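Local coordinates for protein acetylglutamate kinase (Streptococcus mutans, PDB 3L86) that probably catalyses the ATP-dependent phosphorylation of N-acetyl-L-glutamate, the second step from glutamate toward N-acetylornithine on the arginine pathway, at residues 218-223 with 239-244; 209-214 with 247-252. All coordinates share one frame; numbering follows the deposited sequence.

Contact 1 (218-223 with 239-244). With ADP (adenosine-5'-diphosphate), chain B.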
# COMPACT_ATOMS: atom_id res chain seq x y z
N VAL A 218 -8.06 -9.84 -10.07
CA VAL A 218 -7.36 -11.12 -9.94
C VAL A 218 -7.85 -11.98 -11.11
O VAL A 218 -9.05 -12.17 -11.27
CB VAL A 218 -7.82 -11.83 -8.64
CG1 VAL A 218 -7.03 -13.18 -8.45
CG2 VAL A 218 -7.59 -10.89 -7.39
N LEU A 219 -6.92 -12.51 -11.89
CA LEU A 219 -7.24 -13.22 -13.12
C LEU A 219 -7.18 -14.75 -12.87
O LEU A 219 -6.33 -15.22 -12.10
CB LEU A 219 -6.23 -12.82 -14.19
CG LEU A 219 -5.98 -11.30 -14.32
CD1 LEU A 219 -5.03 -11.09 -15.41
CD2 LEU A 219 -7.28 -10.58 -14.64
N GLU A 220 -8.13 -15.48 -13.44
CA GLU A 220 -8.17 -16.94 -13.35
C GLU A 220 -8.78 -17.46 -14.63
O GLU A 220 -9.87 -17.02 -15.03
CB GLU A 220 -9.01 -17.42 -12.16
CG GLU A 220 -8.90 -18.98 -11.89
CD GLU A 220 -9.62 -19.41 -10.60
OE1 GLU A 220 -10.19 -18.54 -9.95
OE2 GLU A 220 -9.61 -20.62 -10.24
N ASN A 221 -8.06 -18.40 -15.28
CA ASN A 221 -8.52 -19.02 -16.55
C ASN A 221 -8.88 -17.99 -17.59
O ASN A 221 -9.89 -18.14 -18.26
CB ASN A 221 -9.77 -19.88 -16.32
CG ASN A 221 -9.47 -21.18 -15.57
OD1 ASN A 221 -10.26 -21.61 -14.73
ND2 ASN A 221 -8.33 -21.79 -15.86
N GLY A 222 -8.11 -16.90 -17.65
CA GLY A 222 -8.17 -15.96 -18.77
C GLY A 222 -9.24 -14.90 -18.73
O GLY A 222 -9.57 -14.31 -19.77
N ALA A 223 -9.78 -14.65 -17.53
CA ALA A 223 -10.77 -13.61 -17.30
C ALA A 223 -10.62 -13.08 -15.86
O ALA A 223 -10.00 -13.74 -15.02
CB ALA A 223 -12.21 -14.15 -17.53
N THR A 239 -3.00 -23.95 -5.77
CA THR A 239 -3.02 -24.24 -7.22
C THR A 239 -2.17 -23.30 -8.10
O THR A 239 -2.15 -23.44 -9.32
CB THR A 239 -4.43 -24.12 -7.76
OG1 THR A 239 -5.11 -23.07 -7.07
CG2 THR A 239 -5.21 -25.41 -7.55
N ALA A 240 -1.46 -22.37 -7.49
CA ALA A 240 -0.68 -21.34 -8.21
C ALA A 240 -1.37 -20.58 -9.37
O ALA A 240 -0.70 -20.14 -10.29
CB ALA A 240 0.70 -21.89 -8.64
N VAL A 241 -2.68 -20.41 -9.29
CA VAL A 241 -3.41 -19.36 -10.03
C VAL A 241 -2.77 -17.96 -9.76
O VAL A 241 -2.58 -17.13 -10.69
CB VAL A 241 -4.88 -19.30 -9.54
CG1 VAL A 241 -5.63 -18.14 -10.18
CG2 VAL A 241 -5.61 -20.63 -9.79
N ILE A 242 -2.49 -17.70 -8.48
CA ILE A 242 -1.90 -16.43 -8.01
C ILE A 242 -0.43 -16.53 -7.69
O ILE A 242 -0.06 -17.30 -6.81
CB ILE A 242 -2.62 -15.95 -6.73
CG1 ILE A 242 -4.09 -15.69 -7.07
CG2 ILE A 242 -1.86 -14.74 -6.09
CD1 ILE A 242 -4.94 -15.29 -5.91
N THR A 243 0.42 -15.76 -8.37
CA THR A 243 1.87 -15.80 -8.15
C THR A 243 2.50 -14.42 -7.94
O THR A 243 1.81 -13.42 -8.02
CB THR A 243 2.57 -16.40 -9.42
OG1 THR A 243 2.09 -15.68 -10.57
CG2 THR A 243 2.25 -17.91 -9.58
N ALA A 244 3.81 -14.36 -7.68
CA ALA A 244 4.56 -13.08 -7.59
C ALA A 244 3.91 -11.99 -6.67
O ALA A 244 3.36 -12.31 -5.59
CB ALA A 244 4.88 -12.49 -9.06
PB ADP B . 1.96 -3.41 -7.42
O1B ADP B . 2.04 -3.92 -6.01
O2B ADP B . 0.63 -2.75 -7.81
O3B ADP B . 3.11 -2.51 -7.73
PA ADP B . 2.87 -6.13 -8.24
O1A ADP B . 3.66 -6.49 -9.49
O2A ADP B . 3.59 -6.22 -6.93
O3A ADP B . 2.12 -4.67 -8.44
O5' ADP B . 1.61 -7.14 -8.28
C5' ADP B . 0.73 -7.12 -9.43
C4' ADP B . 1.17 -8.25 -10.41
O4' ADP B . 0.93 -9.58 -9.92
C3' ADP B . 0.46 -8.22 -11.77
O3' ADP B . 1.08 -7.23 -12.58
C2' ADP B . 0.74 -9.60 -12.34
O2' ADP B . 1.97 -9.50 -13.05
C1' ADP B . 1.06 -10.45 -11.11
N9 ADP B . 0.10 -11.57 -10.97
C8 ADP B . 0.48 -12.84 -10.63
N7 ADP B . -0.62 -13.64 -10.54
C5 ADP B . -1.70 -12.87 -10.86
C6 ADP B . -3.13 -13.09 -11.01
N6 ADP B . -3.69 -14.29 -10.72
N1 ADP B . -3.93 -12.03 -11.34
C2 ADP B . -3.42 -10.83 -11.59
N3 ADP B . -2.12 -10.56 -11.48
C4 ADP B . -1.21 -11.53 -11.14

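Contact 2 (209-214 with 247-252). With ADP (adenosine-5'-diphosphate), chain B.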
# COMPACT_ATOMS: atom_id res chain seq x y z
N LEU A 209 -10.94 -0.86 1.89
CA LEU A 209 -9.54 -0.72 1.38
C LEU A 209 -9.50 -0.99 -0.17
O LEU A 209 -10.06 -2.00 -0.67
CB LEU A 209 -8.63 -1.72 2.11
CG LEU A 209 -7.21 -2.01 1.54
CD1 LEU A 209 -6.33 -0.71 1.62
CD2 LEU A 209 -6.51 -3.16 2.34
N ILE A 210 -8.86 -0.09 -0.92
CA ILE A 210 -8.68 -0.25 -2.37
C ILE A 210 -7.20 -0.55 -2.59
O ILE A 210 -6.33 0.24 -2.18
CB ILE A 210 -9.17 1.05 -3.13
CG1 ILE A 210 -10.66 1.29 -2.82
CG2 ILE A 210 -8.96 0.92 -4.63
CD1 ILE A 210 -11.28 2.66 -3.33
N LEU A 211 -6.89 -1.70 -3.18
CA LEU A 211 -5.53 -2.02 -3.54
C LEU A 211 -5.36 -1.78 -5.07
O LEU A 211 -5.63 -2.67 -5.91
CB LEU A 211 -5.19 -3.51 -3.16
CG LEU A 211 -5.22 -3.83 -1.64
CD1 LEU A 211 -5.28 -5.34 -1.35
CD2 LEU A 211 -4.06 -3.22 -0.84
N MET A 212 -4.92 -0.57 -5.42
CA MET A 212 -4.93 -0.16 -6.83
C MET A 212 -3.58 -0.51 -7.46
O MET A 212 -2.52 -0.23 -6.87
CB MET A 212 -5.19 1.37 -6.93
CG MET A 212 -5.96 1.76 -8.21
SD MET A 212 -6.39 3.54 -8.37
CE MET A 212 -4.76 4.16 -8.74
N THR A 213 -3.62 -1.15 -8.64
CA THR A 213 -2.47 -1.79 -9.19
C THR A 213 -2.54 -1.68 -10.74
O THR A 213 -3.30 -0.81 -11.28
CB THR A 213 -2.37 -3.30 -8.72
OG1 THR A 213 -1.24 -3.95 -9.33
CG2 THR A 213 -3.66 -4.11 -9.01
N ASN A 214 -1.76 -2.49 -11.46
CA ASN A 214 -1.70 -2.33 -12.91
C ASN A 214 -2.25 -3.56 -13.69
O ASN A 214 -1.80 -3.89 -14.81
CB ASN A 214 -0.28 -1.88 -13.36
CG ASN A 214 0.77 -2.96 -13.16
OD1 ASN A 214 0.62 -3.84 -12.30
ND2 ASN A 214 1.78 -2.98 -14.04
N ILE A 247 0.55 -12.34 -4.70
CA ILE A 247 0.58 -13.09 -3.45
C ILE A 247 0.46 -12.19 -2.18
O ILE A 247 -0.50 -12.29 -1.45
CB ILE A 247 1.84 -14.01 -3.33
CG1 ILE A 247 1.85 -15.01 -4.50
CG2 ILE A 247 1.84 -14.75 -1.99
CD1 ILE A 247 2.49 -16.34 -4.13
N PRO A 248 1.43 -11.33 -1.92
CA PRO A 248 1.19 -10.40 -0.78
C PRO A 248 -0.08 -9.55 -0.95
O PRO A 248 -0.78 -9.29 0.05
CB PRO A 248 2.48 -9.55 -0.72
CG PRO A 248 3.12 -9.76 -2.13
CD PRO A 248 2.70 -11.07 -2.63
N LYS A 249 -0.44 -9.14 -2.18
CA LYS A 249 -1.73 -8.37 -2.39
C LYS A 249 -3.00 -9.09 -1.92
O LYS A 249 -3.83 -8.52 -1.18
CB LYS A 249 -1.87 -7.88 -3.88
CG LYS A 249 -2.72 -6.61 -4.11
CD LYS A 249 -2.64 -6.11 -5.62
CE LYS A 249 -1.15 -5.98 -5.99
NZ LYS A 249 -0.55 -4.79 -5.16
N ILE A 250 -3.19 -10.35 -2.34
CA ILE A 250 -4.40 -11.10 -2.00
C ILE A 250 -4.37 -11.59 -0.53
O ILE A 250 -5.42 -11.71 0.06
CB ILE A 250 -4.65 -12.35 -2.94
CG1 ILE A 250 -6.09 -12.83 -2.84
CG2 ILE A 250 -3.78 -13.54 -2.61
CD1 ILE A 250 -7.03 -11.91 -3.47
N GLU A 251 -3.21 -11.86 0.06
CA GLU A 251 -3.13 -12.16 1.52
C GLU A 251 -3.51 -10.95 2.39
O GLU A 251 -4.23 -11.08 3.41
CB GLU A 251 -1.72 -12.65 1.93
CG GLU A 251 -1.40 -14.09 1.44
CD GLU A 251 0.02 -14.53 1.70
OE1 GLU A 251 0.92 -13.71 1.91
OE2 GLU A 251 0.25 -15.75 1.69
N SER A 252 -3.00 -9.77 2.02
CA SER A 252 -3.42 -8.52 2.72
C SER A 252 -4.96 -8.30 2.62
O SER A 252 -5.65 -7.99 3.63
CB SER A 252 -2.61 -7.33 2.16
OG SER A 252 -1.21 -7.56 2.45
PB ADP B . 1.96 -3.41 -7.42
O1B ADP B . 2.04 -3.92 -6.01
O2B ADP B . 0.63 -2.75 -7.81
O3B ADP B . 3.11 -2.51 -7.73
PA ADP B . 2.87 -6.13 -8.24
O1A ADP B . 3.66 -6.49 -9.49
O2A ADP B . 3.59 -6.22 -6.93
O3A ADP B . 2.12 -4.67 -8.44
O5' ADP B . 1.61 -7.14 -8.28
C5' ADP B . 0.73 -7.12 -9.43
C4' ADP B . 1.17 -8.25 -10.41
O4' ADP B . 0.93 -9.58 -9.92
C3' ADP B . 0.46 -8.22 -11.77
O3' ADP B . 1.08 -7.23 -12.58
C2' ADP B . 0.74 -9.60 -12.34
O2' ADP B . 1.97 -9.50 -13.05
C1' ADP B . 1.06 -10.45 -11.11
N9 ADP B . 0.10 -11.57 -10.97
C8 ADP B . 0.48 -12.84 -10.63
N7 ADP B . -0.62 -13.64 -10.54
C5 ADP B . -1.70 -12.87 -10.86
C6 ADP B . -3.13 -13.09 -11.01
N6 ADP B . -3.69 -14.29 -10.72
N1 ADP B . -3.93 -12.03 -11.34
C2 ADP B . -3.42 -10.83 -11.59
N3 ADP B . -2.12 -10.56 -11.48
C4 ADP B . -1.21 -11.53 -11.14

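Contact 1 (218-223 with 239-244)
The exocyclic amine N6 of ADP is shared by both segments: it donates to the carbonyl Val241 O at 3.0 Å and to Leu219 O at 3.1 Å, so both amine hydrogens are spent on backbone oxygens and 218-223 is joined to 239-244 through the base. Two straighter bonds run the other way. Leu219 N gives its hydrogen to ADP N1 at an N-H...N angle of 171°, and Thr243 N reaches ADP N7 at 176°. Reading the N1, N6 and N7 side of adenine by four main-chain bonds makes this the adenine-recognition part of the nucleotide site of an amino acid kinase fold, where a short strand and the loop between helices 234-238 and 246-258 meet at the N6 edge of the base. Direct contact between the segments is slight and carries no hydrogen bond. Val241 CG1 touches the strand, 3.6 Å from Leu219 O and 3.8 Å from Glu220 CG. That methyl stands anti to the backbone N (chi1 174°), which aims it across the gap. The extended Glu220 chain passes Val241 obliquely, and its carboxylate ends in a salt bridge with Lys236. Deeper in, Val218 CG1 meets Ile242 CD1 at 3.9 Å, while Ile242 CG1 comes equally near ADP N6; Ile250 of helix 246-258 packs against both side chains.

Contact 2 (209-214 with 247-252)
The phosphate end of the nucleotide site in this amino acid kinase fold is built where strand 208-212 runs out into a loop beside helix 246-258, and Thr213 and Lys249 meet there beside the beta-phosphate of ADP. Thr213 OG1 donates to ADP O2B at 2.7 Å, and Lys249 NZ reaches ADP O1B at 2.9 Å, so the loop after the strand and the helix each hold a different oxygen of the same beta-phosphate. With OG1 trans to the backbone N (chi1 178°), the threonine presents its hydroxyl to the phosphate while CG2 lies 4.1 Å from Lys249 CD. The lysine leaves the helix extended and then bends twice, at chi3 -52° and chi4 -68°, which turns NZ back to the phosphate. Its aliphatic part runs antiparallel to the side chain of Leu211: Leu211 CD1 rests 3.5 Å from Lys249 O and 4.0 Å from Lys249 CG. Leu211 lies between sheet and helix, with Val264 and Ile266 of strand 263-267 also against it. One turn on, Ser252 OG donates to Pro248 O at 3.0 Å, approaching from the opposite face to Ser252 N, so that carbonyl accepts two bonds. Asp194 forms a salt bridge with Lys249 NZ and probably steadies its position, while Lys42 NZ lies close by. Lys249 on the beta-phosphate, with Lys42 and a magnesium ion near it, is consistent with the predicted role of both lysines as transition-state stabilisers in phosphoryl transfer.

From the N terminus, the chain first enters contact 2 through strand 208-212 and the loop to Asn214, then almost at once contact 1 through 218-223. It turns back along strand 223-229, passes helix 234-238, and closes the smaller loop of contact 1 at 239-244. Helix 246-258 follows and closes the larger loop of contact 2 at 247-252, so contact 1 is nested inside contact 2. Their centres lie 14 Å apart, spanned by one ADP whose base sits in the inner contact and whose diphosphate sits in the outer. Ile242 against Ile247 and Ile250, with Val218 on Ile250, joins both adenine-binding segments to the helix that packs on the main sheet.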